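Local coordinates for protein 4,5-DOPA dioxygenase extradiol (Escherichia coli, PDB 2PW6) that opens the ring of L-DOPA between carbons 4 and 5 in vitro, as a zinc-binding extradiol dioxygenase whose physiological substrate is unknown, at residues 176-181 / 225-230; 194-199 / 221-226; 180-185 / 258-263; 141-146 / 235-240. One frame throughout, in Å; residues are numbered along the deposited sequence.

Interaction 1 of 4, residues 176-181 / 225-230; sequences VHNLRT and GTLSNP. With ZN (zinc ion), chain D.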
loop_
_atom_site.group_PDB
_atom_site.type_symbol
_atom_site.label_atom_id
_atom_site.label_comp_id
_atom_site.label_asym_id
_atom_site.label_seq_id
_atom_site.Cartn_x
_atom_site.Cartn_y
_atom_site.Cartn_z
ATOM N N VAL A 176 -1.213 -18.177 3.254
ATOM C CA VAL A 176 -1.745 -17.852 4.599
ATOM C C VAL A 176 -1.622 -16.372 4.866
ATOM O O VAL A 176 -0.510 -15.801 4.819
ATOM C CB VAL A 176 -1.034 -18.623 5.817
ATOM C CG1 VAL A 176 -1.731 -18.279 7.140
ATOM C CG2 VAL A 176 -0.992 -20.130 5.595
ATOM N N HIS A 177 -2.752 -15.741 5.186
ATOM C CA HIS A 177 -2.740 -14.304 5.214
ATOM C C HIS A 177 -3.846 -13.726 6.056
ATOM O O HIS A 177 -4.898 -13.312 5.540
ATOM C CB HIS A 177 -2.784 -13.723 3.766
ATOM C CG HIS A 177 -2.635 -12.232 3.721
ATOM N ND1 HIS A 177 -3.659 -11.369 4.087
ATOM C CD2 HIS A 177 -1.562 -11.457 3.417
ATOM C CE1 HIS A 177 -3.229 -10.122 3.929
ATOM N NE2 HIS A 177 -1.959 -10.150 3.545
ATOM N N ASN A 178 -3.583 -13.648 7.351
ATOM C CA ASN A 178 -4.529 -13.094 8.302
ATOM C C ASN A 178 -3.718 -12.127 9.120
ATOM O O ASN A 178 -2.877 -12.556 9.903
ATOM C CB ASN A 178 -5.164 -14.194 9.170
ATOM C CG ASN A 178 -6.357 -13.681 9.999
ATOM O OD1 ASN A 178 -6.351 -12.549 10.436
ATOM N ND2 ASN A 178 -7.394 -14.509 10.165
ATOM N N LEU A 179 -3.912 -10.824 8.873
ATOM C CA LEU A 179 -3.096 -9.769 9.517
ATOM C C LEU A 179 -3.578 -9.435 10.927
ATOM O O LEU A 179 -2.903 -8.749 11.682
ATOM C CB LEU A 179 -2.997 -8.507 8.628
ATOM C CG LEU A 179 -2.315 -8.788 7.259
ATOM C CD1 LEU A 179 -2.061 -7.541 6.503
ATOM C CD2 LEU A 179 -1.012 -9.526 7.429
ATOM N N ARG A 180 -4.753 -9.941 11.272
ATOM C CA ARG A 180 -5.220 -9.905 12.648
ATOM C C ARG A 180 -4.486 -10.880 13.569
ATOM O O ARG A 180 -4.605 -10.756 14.776
ATOM C CB ARG A 180 -6.685 -10.256 12.708
ATOM C CG ARG A 180 -7.581 -9.353 11.956
ATOM C CD ARG A 180 -8.824 -10.153 11.774
ATOM N NE ARG A 180 -9.788 -9.474 10.957
ATOM C CZ ARG A 180 -10.727 -10.087 10.253
ATOM N NH1 ARG A 180 -10.834 -11.425 10.257
ATOM N NH2 ARG A 180 -11.557 -9.338 9.538
ATOM N N THR A 181 -3.790 -11.875 13.007
ATOM C CA THR A 181 -3.025 -12.821 13.818
ATOM C C THR A 181 -1.535 -12.620 13.694
ATOM O O THR A 181 -0.763 -13.372 14.286
ATOM C CB THR A 181 -3.294 -14.278 13.437
ATOM O OG1 THR A 181 -2.796 -14.519 12.119
ATOM C CG2 THR A 181 -4.781 -14.615 13.519
ATOM N N GLY A 225 -9.334 -23.133 6.555
ATOM C CA GLY A 225 -9.315 -22.343 5.334
ATOM C C GLY A 225 -9.636 -20.887 5.520
ATOM O O GLY A 225 -8.874 -20.021 5.064
ATOM N N THR A 226 -10.765 -20.620 6.182
ATOM C CA THR A 226 -11.269 -19.267 6.350
ATOM C C THR A 226 -10.417 -18.444 7.290
ATOM O O THR A 226 -10.339 -17.221 7.159
ATOM C CB THR A 226 -12.718 -19.278 6.864
ATOM O OG1 THR A 226 -13.491 -20.136 6.025
ATOM C CG2 THR A 226 -13.335 -17.862 6.842
ATOM N N LEU A 227 -9.805 -19.114 8.269
ATOM C CA LEU A 227 -8.957 -18.426 9.228
ATOM C C LEU A 227 -7.633 -17.997 8.545
ATOM O O LEU A 227 -7.114 -16.908 8.793
ATOM C CB LEU A 227 -8.715 -19.352 10.440
ATOM C CG LEU A 227 -7.666 -19.077 11.526
ATOM C CD1 LEU A 227 -7.917 -17.772 12.210
ATOM C CD2 LEU A 227 -7.623 -20.261 12.545
ATOM N N SER A 228 -7.112 -18.879 7.696
ATOM C CA SER A 228 -5.894 -18.647 6.925
ATOM C C SER A 228 -6.078 -17.584 5.812
ATOM O O SER A 228 -5.117 -16.926 5.413
ATOM C CB SER A 228 -5.460 -19.946 6.277
ATOM O OG SER A 228 -4.813 -20.797 7.207
ATOM N N ASN A 229 -7.325 -17.430 5.370
ATOM C CA ASN A 229 -7.704 -16.615 4.227
ATOM C C ASN A 229 -9.122 -16.106 4.441
ATOM O O ASN A 229 -10.051 -16.636 3.845
ATOM C CB ASN A 229 -7.633 -17.443 2.917
ATOM C CG ASN A 229 -6.200 -17.855 2.528
ATOM O OD1 ASN A 229 -5.354 -17.017 2.255
ATOM N ND2 ASN A 229 -5.947 -19.156 2.471
ATOM N N PRO A 230 -9.300 -15.087 5.312
ATOM C CA PRO A 230 -10.646 -14.523 5.562
ATOM C C PRO A 230 -11.280 -13.843 4.349
ATOM O O PRO A 230 -12.506 -13.620 4.332
ATOM C CB PRO A 230 -10.409 -13.476 6.672
ATOM C CG PRO A 230 -9.012 -13.709 7.187
ATOM C CD PRO A 230 -8.245 -14.435 6.121
HETATM ZN ZN ZN D . -5.663 -11.422 4.501
#

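Interaction 2 of 4, residues 194-199 / 221-226; sequences ATSFNE and DHEGGT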
loop_
_atom_site.group_PDB
_atom_site.type_symbol
_atom_site.label_atom_id
_atom_site.label_comp_id
_atom_site.label_asym_id
_atom_site.label_seq_id
_atom_site.Cartn_x
_atom_site.Cartn_y
_atom_site.Cartn_z
ATOM N N ALA A 194 -1.599 -22.247 11.084
ATOM C CA ALA A 194 -0.865 -21.768 9.911
ATOM C C ALA A 194 -0.093 -22.886 9.211
ATOM O O ALA A 194 -0.206 -23.025 7.978
ATOM C CB ALA A 194 0.045 -20.576 10.259
ATOM N N THR A 195 0.676 -23.675 9.974
ATOM C CA THR A 195 1.465 -24.805 9.430
ATOM C C THR A 195 0.532 -25.873 8.899
ATOM O O THR A 195 0.749 -26.431 7.808
ATOM C CB THR A 195 2.421 -25.420 10.505
ATOM O OG1 THR A 195 3.471 -24.494 10.807
ATOM C CG2 THR A 195 3.054 -26.695 10.008
ATOM N N SER A 196 -0.512 -26.172 9.675
ATOM C CA SER A 196 -1.566 -27.076 9.198
ATOM C C SER A 196 -2.078 -26.693 7.772
ATOM O O SER A 196 -1.962 -27.491 6.836
ATOM C CB SER A 196 -2.732 -27.146 10.198
ATOM O OG SER A 196 -3.619 -28.202 9.870
ATOM N N PHE A 197 -2.631 -25.483 7.605
ATOM C CA PHE A 197 -3.206 -25.106 6.289
ATOM C C PHE A 197 -2.148 -25.097 5.201
ATOM O O PHE A 197 -2.378 -25.604 4.107
ATOM C CB PHE A 197 -3.965 -23.783 6.309
ATOM C CG PHE A 197 -4.628 -23.444 4.976
ATOM C CD1 PHE A 197 -5.869 -23.987 4.645
ATOM C CD2 PHE A 197 -3.994 -22.584 4.055
ATOM C CE1 PHE A 197 -6.481 -23.675 3.401
ATOM C CE2 PHE A 197 -4.595 -22.267 2.832
ATOM C CZ PHE A 197 -5.838 -22.817 2.498
ATOM N N ASN A 198 -0.976 -24.568 5.526
ATOM C CA ASN A 198 0.143 -24.513 4.594
ATOM C C ASN A 198 0.546 -25.879 4.040
ATOM O O ASN A 198 0.794 -26.029 2.832
ATOM C CB ASN A 198 1.333 -23.844 5.266
ATOM C CG ASN A 198 2.302 -23.240 4.272
ATOM O OD1 ASN A 198 2.001 -22.221 3.618
ATOM N ND2 ASN A 198 3.481 -23.840 4.165
ATOM N N GLU A 199 0.588 -26.881 4.925
ATOM C CA GLU A 199 0.965 -28.243 4.543
ATOM C C GLU A 199 -0.074 -28.909 3.648
ATOM O O GLU A 199 0.275 -29.663 2.765
ATOM C CB GLU A 199 1.273 -29.097 5.803
ATOM C CG GLU A 199 2.523 -28.612 6.585
ATOM C CD GLU A 199 3.808 -28.672 5.769
ATOM O OE1 GLU A 199 3.973 -29.600 4.952
ATOM O OE2 GLU A 199 4.669 -27.787 5.936
ATOM N N ASP A 221 -12.689 -25.820 2.425
ATOM C CA ASP A 221 -13.028 -27.120 3.036
ATOM C C ASP A 221 -12.095 -27.536 4.178
ATOM O O ASP A 221 -12.409 -28.460 4.921
ATOM C CB ASP A 221 -13.027 -28.243 1.992
ATOM C CG ASP A 221 -14.232 -28.191 1.079
ATOM O OD1 ASP A 221 -15.083 -27.295 1.277
ATOM O OD2 ASP A 221 -14.321 -29.034 0.154
ATOM N N HIS A 222 -10.951 -26.870 4.309
ATOM C CA HIS A 222 -10.010 -27.146 5.390
ATOM C C HIS A 222 -10.440 -26.377 6.649
ATOM O O HIS A 222 -11.119 -25.337 6.539
ATOM C CB HIS A 222 -8.610 -26.740 4.937
ATOM C CG HIS A 222 -7.494 -27.260 5.796
ATOM N ND1 HIS A 222 -6.978 -26.550 6.859
ATOM C CD2 HIS A 222 -6.753 -28.388 5.707
ATOM C CE1 HIS A 222 -5.968 -27.218 7.385
ATOM N NE2 HIS A 222 -5.820 -28.344 6.715
ATOM N N GLU A 223 -10.034 -26.879 7.824
ATOM C CA GLU A 223 -10.429 -26.343 9.175
ATOM C C GLU A 223 -10.726 -24.846 9.393
ATOM O O GLU A 223 -11.873 -24.485 9.678
ATOM C CB GLU A 223 -9.408 -26.743 10.261
ATOM C CG GLU A 223 -9.403 -28.164 10.662
ATOM C CD GLU A 223 -8.632 -29.009 9.715
ATOM O OE1 GLU A 223 -7.427 -29.210 9.968
ATOM O OE2 GLU A 223 -9.232 -29.473 8.722
ATOM N N GLY A 224 -9.738 -23.953 9.289
ATOM C CA GLY A 224 -8.459 -24.119 8.584
ATOM C C GLY A 224 -8.413 -23.019 7.508
ATOM O O GLY A 224 -7.615 -22.070 7.573
ATOM N N GLY A 225 -9.334 -23.133 6.555
ATOM C CA GLY A 225 -9.315 -22.343 5.334
ATOM C C GLY A 225 -9.636 -20.887 5.520
ATOM O O GLY A 225 -8.874 -20.021 5.064
ATOM N N THR A 226 -10.765 -20.620 6.182
ATOM C CA THR A 226 -11.269 -19.267 6.350
ATOM C C THR A 226 -10.417 -18.444 7.290
ATOM O O THR A 226 -10.339 -17.221 7.159
ATOM C CB THR A 226 -12.718 -19.278 6.864
ATOM O OG1 THR A 226 -13.491 -20.136 6.025
ATOM C CG2 THR A 226 -13.335 -17.862 6.842
#

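Interaction 3 of 4, residues 180-185 / 258-263; sequences RTVKWH and IEMGSL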
loop_
_atom_site.group_PDB
_atom_site.type_symbol
_atom_site.label_atom_id
_atom_site.label_comp_id
_atom_site.label_asym_id
_atom_site.label_seq_id
_atom_site.Cartn_x
_atom_site.Cartn_y
_atom_site.Cartn_z
ATOM N N ARG A 180 -4.753 -9.941 11.272
ATOM C CA ARG A 180 -5.220 -9.905 12.648
ATOM C C ARG A 180 -4.486 -10.880 13.569
ATOM O O ARG A 180 -4.605 -10.756 14.776
ATOM C CB ARG A 180 -6.685 -10.256 12.708
ATOM C CG ARG A 180 -7.581 -9.353 11.956
ATOM C CD ARG A 180 -8.824 -10.153 11.774
ATOM N NE ARG A 180 -9.788 -9.474 10.957
ATOM C CZ ARG A 180 -10.727 -10.087 10.253
ATOM N NH1 ARG A 180 -10.834 -11.425 10.257
ATOM N NH2 ARG A 180 -11.557 -9.338 9.538
ATOM N N THR A 181 -3.790 -11.875 13.007
ATOM C CA THR A 181 -3.025 -12.821 13.818
ATOM C C THR A 181 -1.535 -12.620 13.694
ATOM O O THR A 181 -0.763 -13.372 14.286
ATOM C CB THR A 181 -3.294 -14.278 13.437
ATOM O OG1 THR A 181 -2.796 -14.519 12.119
ATOM C CG2 THR A 181 -4.781 -14.615 13.519
ATOM N N VAL A 182 -1.112 -11.637 12.899
ATOM C CA VAL A 182 0.313 -11.478 12.617
ATOM C C VAL A 182 1.020 -10.935 13.857
ATOM O O VAL A 182 0.535 -10.002 14.493
ATOM C CB VAL A 182 0.573 -10.646 11.314
ATOM C CG1 VAL A 182 1.955 -10.087 11.286
ATOM C CG2 VAL A 182 0.378 -11.542 10.089
ATOM N N LYS A 183 2.136 -11.562 14.223
ATOM C CA LYS A 183 2.921 -11.090 15.360
ATOM C C LYS A 183 4.158 -10.352 14.872
ATOM O O LYS A 183 5.206 -10.950 14.612
ATOM C CB LYS A 183 3.198 -12.174 16.431
ATOM C CG LYS A 183 3.759 -13.485 15.957
ATOM C CD LYS A 183 3.620 -14.538 17.059
ATOM C CE LYS A 183 4.420 -15.807 16.762
ATOM N NZ LYS A 183 4.120 -16.860 17.783
ATOM N N TRP A 184 3.980 -9.032 14.763
ATOM C CA TRP A 184 4.925 -8.119 14.131
ATOM C C TRP A 184 6.277 -8.056 14.853
ATOM O O TRP A 184 7.293 -7.811 14.195
ATOM C CB TRP A 184 4.326 -6.710 13.979
ATOM C CG TRP A 184 2.943 -6.644 13.337
ATOM C CD1 TRP A 184 1.739 -6.530 13.990
ATOM C CD2 TRP A 184 2.628 -6.660 11.932
ATOM N NE1 TRP A 184 0.701 -6.483 13.083
ATOM C CE2 TRP A 184 1.214 -6.561 11.816
ATOM C CE3 TRP A 184 3.399 -6.748 10.759
ATOM C CZ2 TRP A 184 0.556 -6.554 10.572
ATOM C CZ3 TRP A 184 2.750 -6.741 9.528
ATOM C CH2 TRP A 184 1.337 -6.642 9.447
ATOM N N HIS A 185 6.282 -8.290 16.176
ATOM C CA HIS A 185 7.513 -8.355 16.995
ATOM C C HIS A 185 7.838 -9.720 17.658
ATOM O O HIS A 185 8.897 -10.313 17.380
ATOM C CB HIS A 185 7.520 -7.247 18.054
ATOM C CG HIS A 185 8.601 -6.222 17.863
ATOM N ND1 HIS A 185 8.332 -4.891 17.621
ATOM C CD2 HIS A 185 9.955 -6.335 17.895
ATOM C CE1 HIS A 185 9.471 -4.229 17.514
ATOM N NE2 HIS A 185 10.470 -5.082 17.671
ATOM N N ILE A 258 7.173 -19.488 7.001
ATOM C CA ILE A 258 6.072 -18.818 7.603
ATOM C C ILE A 258 6.633 -17.831 8.537
ATOM O O ILE A 258 7.250 -18.186 9.500
ATOM C CB ILE A 258 5.203 -19.748 8.387
ATOM C CG1 ILE A 258 4.712 -20.871 7.509
ATOM C CG2 ILE A 258 4.034 -19.009 8.919
ATOM C CD1 ILE A 258 3.649 -21.640 8.093
ATOM N N GLU A 259 6.427 -16.576 8.234
ATOM C CA GLU A 259 6.919 -15.474 9.056
ATOM C C GLU A 259 5.836 -14.879 9.954
ATOM O O GLU A 259 4.656 -14.922 9.634
ATOM C CB GLU A 259 7.508 -14.360 8.179
ATOM C CG GLU A 259 8.670 -14.785 7.345
ATOM C CD GLU A 259 9.886 -15.100 8.180
ATOM O OE1 GLU A 259 10.140 -14.399 9.181
ATOM O OE2 GLU A 259 10.600 -16.051 7.825
HETATM N N MSE A 260 6.269 -14.304 11.067
HETATM C CA MSE A 260 5.393 -13.646 12.038
HETATM C C MSE A 260 4.169 -14.460 12.442
HETATM O O MSE A 260 3.095 -13.899 12.645
HETATM C CB MSE A 260 4.997 -12.268 11.530
HETATM C CG MSE A 260 6.208 -11.361 11.304
HETATM SE SE MSE A 260 5.749 -9.667 10.448
HETATM C CE MSE A 260 5.478 -10.327 8.640
ATOM N N GLY A 261 4.351 -15.781 12.536
ATOM C CA GLY A 261 3.311 -16.699 12.959
ATOM C C GLY A 261 2.313 -17.117 11.890
ATOM O O GLY A 261 1.931 -18.282 11.832
ATOM N N SER A 262 1.862 -16.186 11.051
ATOM C CA SER A 262 0.894 -16.591 10.020
ATOM C C SER A 262 1.107 -16.073 8.584
ATOM O O SER A 262 0.347 -16.430 7.712
ATOM C CB SER A 262 -0.547 -16.320 10.477
ATOM O OG SER A 262 -0.648 -14.981 10.853
ATOM N N LEU A 263 2.125 -15.263 8.328
ATOM C CA LEU A 263 2.413 -14.877 6.945
ATOM C C LEU A 263 3.139 -15.987 6.187
ATOM O O LEU A 263 4.354 -16.125 6.303
ATOM C CB LEU A 263 3.201 -13.569 6.900
ATOM C CG LEU A 263 3.265 -12.799 5.572
ATOM C CD1 LEU A 263 1.854 -12.414 5.002
ATOM C CD2 LEU A 263 4.059 -11.564 5.808
#

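Interaction 4 of 4, residues 141-146 / 235-240; sequences LSIDSS and YLPLLY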
loop_
_atom_site.group_PDB
_atom_site.type_symbol
_atom_site.label_atom_id
_atom_site.label_comp_id
_atom_site.label_asym_id
_atom_site.label_seq_id
_atom_site.Cartn_x
_atom_site.Cartn_y
_atom_site.Cartn_z
ATOM N N LEU A 141 -2.514 -7.940 -14.844
ATOM C CA LEU A 141 -3.807 -8.593 -14.899
ATOM C C LEU A 141 -4.454 -8.597 -13.489
ATOM O O LEU A 141 -3.772 -8.889 -12.499
ATOM C CB LEU A 141 -3.652 -10.037 -15.395
ATOM C CG LEU A 141 -4.941 -10.881 -15.459
ATOM C CD1 LEU A 141 -5.922 -10.347 -16.555
ATOM C CD2 LEU A 141 -4.565 -12.319 -15.705
ATOM N N SER A 142 -5.745 -8.279 -13.410
ATOM C CA SER A 142 -6.428 -8.170 -12.128
ATOM C C SER A 142 -7.259 -9.432 -11.872
ATOM O O SER A 142 -7.522 -10.237 -12.795
ATOM C CB SER A 142 -7.285 -6.908 -12.062
ATOM O OG SER A 142 -8.498 -7.088 -12.759
ATOM N N ILE A 143 -7.646 -9.629 -10.610
ATOM C CA ILE A 143 -8.341 -10.858 -10.196
ATOM C C ILE A 143 -9.809 -10.495 -10.045
ATOM O O ILE A 143 -10.136 -9.586 -9.328
ATOM C CB ILE A 143 -7.729 -11.423 -8.843
ATOM C CG1 ILE A 143 -6.310 -11.967 -9.066
ATOM C CG2 ILE A 143 -8.615 -12.521 -8.214
ATOM C CD1 ILE A 143 -5.402 -11.839 -7.839
ATOM N N ASP A 144 -10.691 -11.198 -10.723
ATOM C CA ASP A 144 -12.134 -10.921 -10.603
ATOM C C ASP A 144 -12.713 -11.397 -9.237
ATOM O O ASP A 144 -12.903 -12.606 -9.047
ATOM C CB ASP A 144 -12.896 -11.627 -11.741
ATOM C CG ASP A 144 -14.364 -11.163 -11.873
ATOM O OD1 ASP A 144 -14.931 -10.488 -10.982
ATOM O OD2 ASP A 144 -14.963 -11.459 -12.933
ATOM N N SER A 145 -12.960 -10.442 -8.334
ATOM C CA SER A 145 -13.707 -10.602 -7.044
ATOM C C SER A 145 -14.918 -11.532 -7.080
ATOM O O SER A 145 -15.129 -12.332 -6.162
ATOM C CB SER A 145 -14.335 -9.264 -6.662
ATOM O OG SER A 145 -13.509 -8.486 -5.885
ATOM N N SER A 146 -15.748 -11.351 -8.115
ATOM C CA SER A 146 -17.090 -11.917 -8.175
ATOM C C SER A 146 -17.093 -13.371 -8.597
ATOM O O SER A 146 -18.153 -13.992 -8.689
ATOM C CB SER A 146 -17.954 -11.087 -9.153
ATOM O OG SER A 146 -17.429 -11.178 -10.479
ATOM N N TYR A 235 -4.639 -15.607 -1.665
ATOM C CA TYR A 235 -4.543 -16.999 -2.055
ATOM C C TYR A 235 -4.796 -17.323 -3.558
ATOM O O TYR A 235 -4.120 -18.183 -4.162
ATOM C CB TYR A 235 -5.550 -17.759 -1.224
ATOM C CG TYR A 235 -5.561 -19.210 -1.520
ATOM C CD1 TYR A 235 -4.604 -20.046 -0.954
ATOM C CD2 TYR A 235 -6.535 -19.773 -2.378
ATOM C CE1 TYR A 235 -4.598 -21.427 -1.221
ATOM C CE2 TYR A 235 -6.532 -21.155 -2.659
ATOM C CZ TYR A 235 -5.553 -21.973 -2.075
ATOM O OH TYR A 235 -5.511 -23.359 -2.311
ATOM N N LEU A 236 -5.800 -16.661 -4.123
ATOM C CA LEU A 236 -6.255 -16.883 -5.513
ATOM C C LEU A 236 -5.149 -16.862 -6.591
ATOM O O LEU A 236 -5.246 -17.633 -7.550
ATOM C CB LEU A 236 -7.382 -15.889 -5.900
ATOM C CG LEU A 236 -8.770 -16.147 -5.280
ATOM C CD1 LEU A 236 -9.825 -15.031 -5.638
ATOM C CD2 LEU A 236 -9.316 -17.559 -5.645
ATOM N N PRO A 237 -4.103 -16.016 -6.421
ATOM C CA PRO A 237 -3.036 -15.939 -7.392
ATOM C C PRO A 237 -2.315 -17.239 -7.656
ATOM O O PRO A 237 -1.846 -17.447 -8.781
ATOM C CB PRO A 237 -2.081 -14.888 -6.785
ATOM C CG PRO A 237 -2.936 -14.047 -5.986
ATOM C CD PRO A 237 -3.897 -15.003 -5.363
ATOM N N LEU A 238 -2.218 -18.105 -6.650
ATOM C CA LEU A 238 -1.638 -19.420 -6.817
ATOM C C LEU A 238 -2.408 -20.268 -7.825
ATOM O O LEU A 238 -1.833 -21.070 -8.530
ATOM C CB LEU A 238 -1.574 -20.157 -5.449
ATOM C CG LEU A 238 -1.145 -21.635 -5.474
ATOM C CD1 LEU A 238 0.213 -21.783 -6.072
ATOM C CD2 LEU A 238 -1.187 -22.295 -4.089
ATOM N N LEU A 239 -3.725 -20.114 -7.845
ATOM C CA LEU A 239 -4.566 -20.873 -8.739
ATOM C C LEU A 239 -4.301 -20.489 -10.195
ATOM O O LEU A 239 -4.385 -21.340 -11.063
ATOM C CB LEU A 239 -6.032 -20.672 -8.355
ATOM C CG LEU A 239 -6.357 -21.201 -6.931
ATOM C CD1 LEU A 239 -7.861 -21.190 -6.689
ATOM C CD2 LEU A 239 -5.756 -22.632 -6.656
ATOM N N TYR A 240 -3.977 -19.216 -10.448
ATOM C CA TYR A 240 -3.567 -18.754 -11.773
ATOM C C TYR A 240 -2.347 -19.544 -12.224
ATOM O O TYR A 240 -2.301 -20.028 -13.357
ATOM C CB TYR A 240 -3.306 -17.233 -11.780
ATOM C CG TYR A 240 -4.587 -16.432 -11.757
ATOM C CD1 TYR A 240 -5.353 -16.321 -10.586
ATOM C CD2 TYR A 240 -5.057 -15.795 -12.926
ATOM C CE1 TYR A 240 -6.559 -15.579 -10.569
ATOM C CE2 TYR A 240 -6.254 -15.055 -12.919
ATOM C CZ TYR A 240 -7.001 -14.953 -11.740
ATOM O OH TYR A 240 -8.186 -14.234 -11.767
HETATM O O HOH W 1 -9.583 -11.981 -13.360
#

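Interaction 1 of 4, residues 176-181 / 225-230
H177 and N178 each give an N-H to a carbonyl at the C-terminal end of helix 225-228, one from its backbone and the other from its side chain. H177 N binds S228 O at 2.7 Å. N178 ND2 reaches L227 O at 2.8 Å in a nearly straight bond (167°), the oxygen lying in the amide plane and the nitrogen in the carbonyl plane. N178 CG stands anti to the backbone N (chi1 -169°), on the side of the helix end. P230 packs against both residues: its CG rests 3.5 Å from N178 ND2, and its CD lies 3.6 Å from H177 O. An alanine in place of N178 would probably leave L227 O without its side-chain donor, open a gap beside P230 CG and remove the weak bond from R180 N to OD1 in the 178-181 type I turn.

H177 chelates a zinc ion through ring ND1 at 2.0 Å and its own carbonyl O at 2.3 Å. L179 CD2 lies over one face of the imidazole, toward the rim, and NE2 is hydrogen-bonded to D86 of the second subunit. Farther out, S228 OG bonds to G224 O and N229 ND2 to V175 O, tying down the helix end. The ring of H177 also stacks with that of H234, which binds another zinc ion with H22 and H57. Carbonyls ending a helix lack a following turn to donate to them and are good acceptors; used here, they fix the backbone of a residue that offers the metal both its ring and its carbonyl.

Interaction 2 of 4, residues 194-199 / 221-226
H222 sets its imidazole against F197 of helix 192-202 in an offset edge-to-face pair, with centroids 5.4 Å apart and planes at 79°. The phenyl edge points to the imidazole face: F197 CD1 is 3.6 Å from H222 ND1, which lies near the phenyl plane. H222 CG stands anti to the backbone N (chi1 -166°), on the side of the helix. At the rim of the imidazole, S196 OG approaches CE1 to 3.6 Å, near the ring plane. E223 follows and brings OE2 over the centre of the imidazole on the face opposite F197. G224 comes after a cis peptide bond and takes a positive phi; a side chain there would collide with H222 ND1. Its O lies 3.9 Å from F197 CD1 and also accepts from S228 OG. G224 is the N-cap and the helix begins at G225, whose bare CA sits 3.7 Å from F197 CE1, while its N bonds to H222 O. An alanine in place of H222 would probably take the imidazole face away from the edge of F197, leave S196 OG without its ring neighbour and deprive Y200 of the ring it meets. An imidazole suits this partly exposed place, since it is flat enough for a phenyl edge and polar enough to lie beside a hydroxyl; the carboxylate of E223 over it would probably stabilise a protonated form.

Interaction 3 of 4, residues 180-185 / 258-263
V182, W184 and M260 form the apolar half of this contact, while T181 and S262 form the polar half. M260, a selenomethionine, bends at chi3 and brings SE to 3.8 Å from W184 CE3, a Met-aromatic contact approached obliquely, 56° off the ring normal. V182 CG1 lies over the centre of one indole face and touches M260 CB at 3.8 Å, so valine methyl and selenium lie side by side on the same side of the indole. T181 OG1 and S262 OG meet in a short hydrogen bond of 2.5 Å in which either could be the donor. Both hydroxyls stand between the backbone N and the carbonyl carbon (chi1 66° and 54°), which brings the two oxygens together. The backbones are tied as well: K183 N donates to M260 O at 3.0 Å in an almost straight bond. The lysine chain extends past G261, CE 4.1 Å from its CA, to a salt bridge with D187; a CB on this glycine would crowd CE. The 258-264 hairpin pairs strands 258-259 and 263-264, and S262 and L263 opposite E259 make a classic beta bulge. W193 of helix 192-202 touches T181 and S262, and W184 meets W124 of the second subunit.

Interaction 4 of 4, residues 141-146 / 235-240
Strand 141-144 and helix 236-240 pass with their axes 10.2 Å apart and their directions at 117°, bringing I143 opposite P237. I143 carries the apolar contact, CG1, CG2 and CD1 each having a separate nearest partner. CG2 touches L236 CD1 at 3.8 Å. CD1 reaches P237 CG, also at 3.8 Å, the two side chains crossing at about a right angle. CG1, anti to the carbonyl carbon (chi1 -69°), lies 3.9 Å from Y240 CE1, and L141 CD2 adds a looser touch on the same tyrosine. A beta-branched residue suits this place, because its branches spread over several helix residues at once, and the proline offers a compact, rigid ring to the isoleucine tip. The strand belongs to the mixed central sheet, next to strand 50-60, and the helix lies against that sheet in the manner of alpha/beta folds; helix 149-159 also touches I143, L236 and Y240. The tyrosine is amphipathic in its use: while the ring packs on the isoleucine, Y240 OH bonds to H152 ND1 and to a water at 3.1 Å. That water donates to S142 O at 2.8 Å and accepts from D144 N at 3.0 Å, so it links two strand backbone atoms to the tyrosine hydroxyl. At the end of the strand, D144 OD1 accepts from both N and OG of S146, which approach from the same face of the carboxylate, above its plane; the backbone bond makes an Asx turn, G62 N is a further donor, and D144 OD2 pairs with K147.

Interactions 1, 2 and 3 cluster on one side of the chain, with interaction 1 about 9 Å from interaction 2 and 10 Å from interaction 3, centre to centre. Interactions 1 and 2 share helix 225-228, and 1 and 3 share residues 180-181 of the loop after strand 167-173. Along the chain, strand 138-144 comes first, then that loop, helix 192-202, helix 225-228, helix 236-243 and the 258-264 hairpin. Interaction 4 lies nearer the chain centre, on the main sheet, about 17 Å from interaction 1. Interactions 1 to 3 hold the loop bearing H177 between helix 225-228 and the hairpin, while interaction 4 secures the helix after H234 against the sheet.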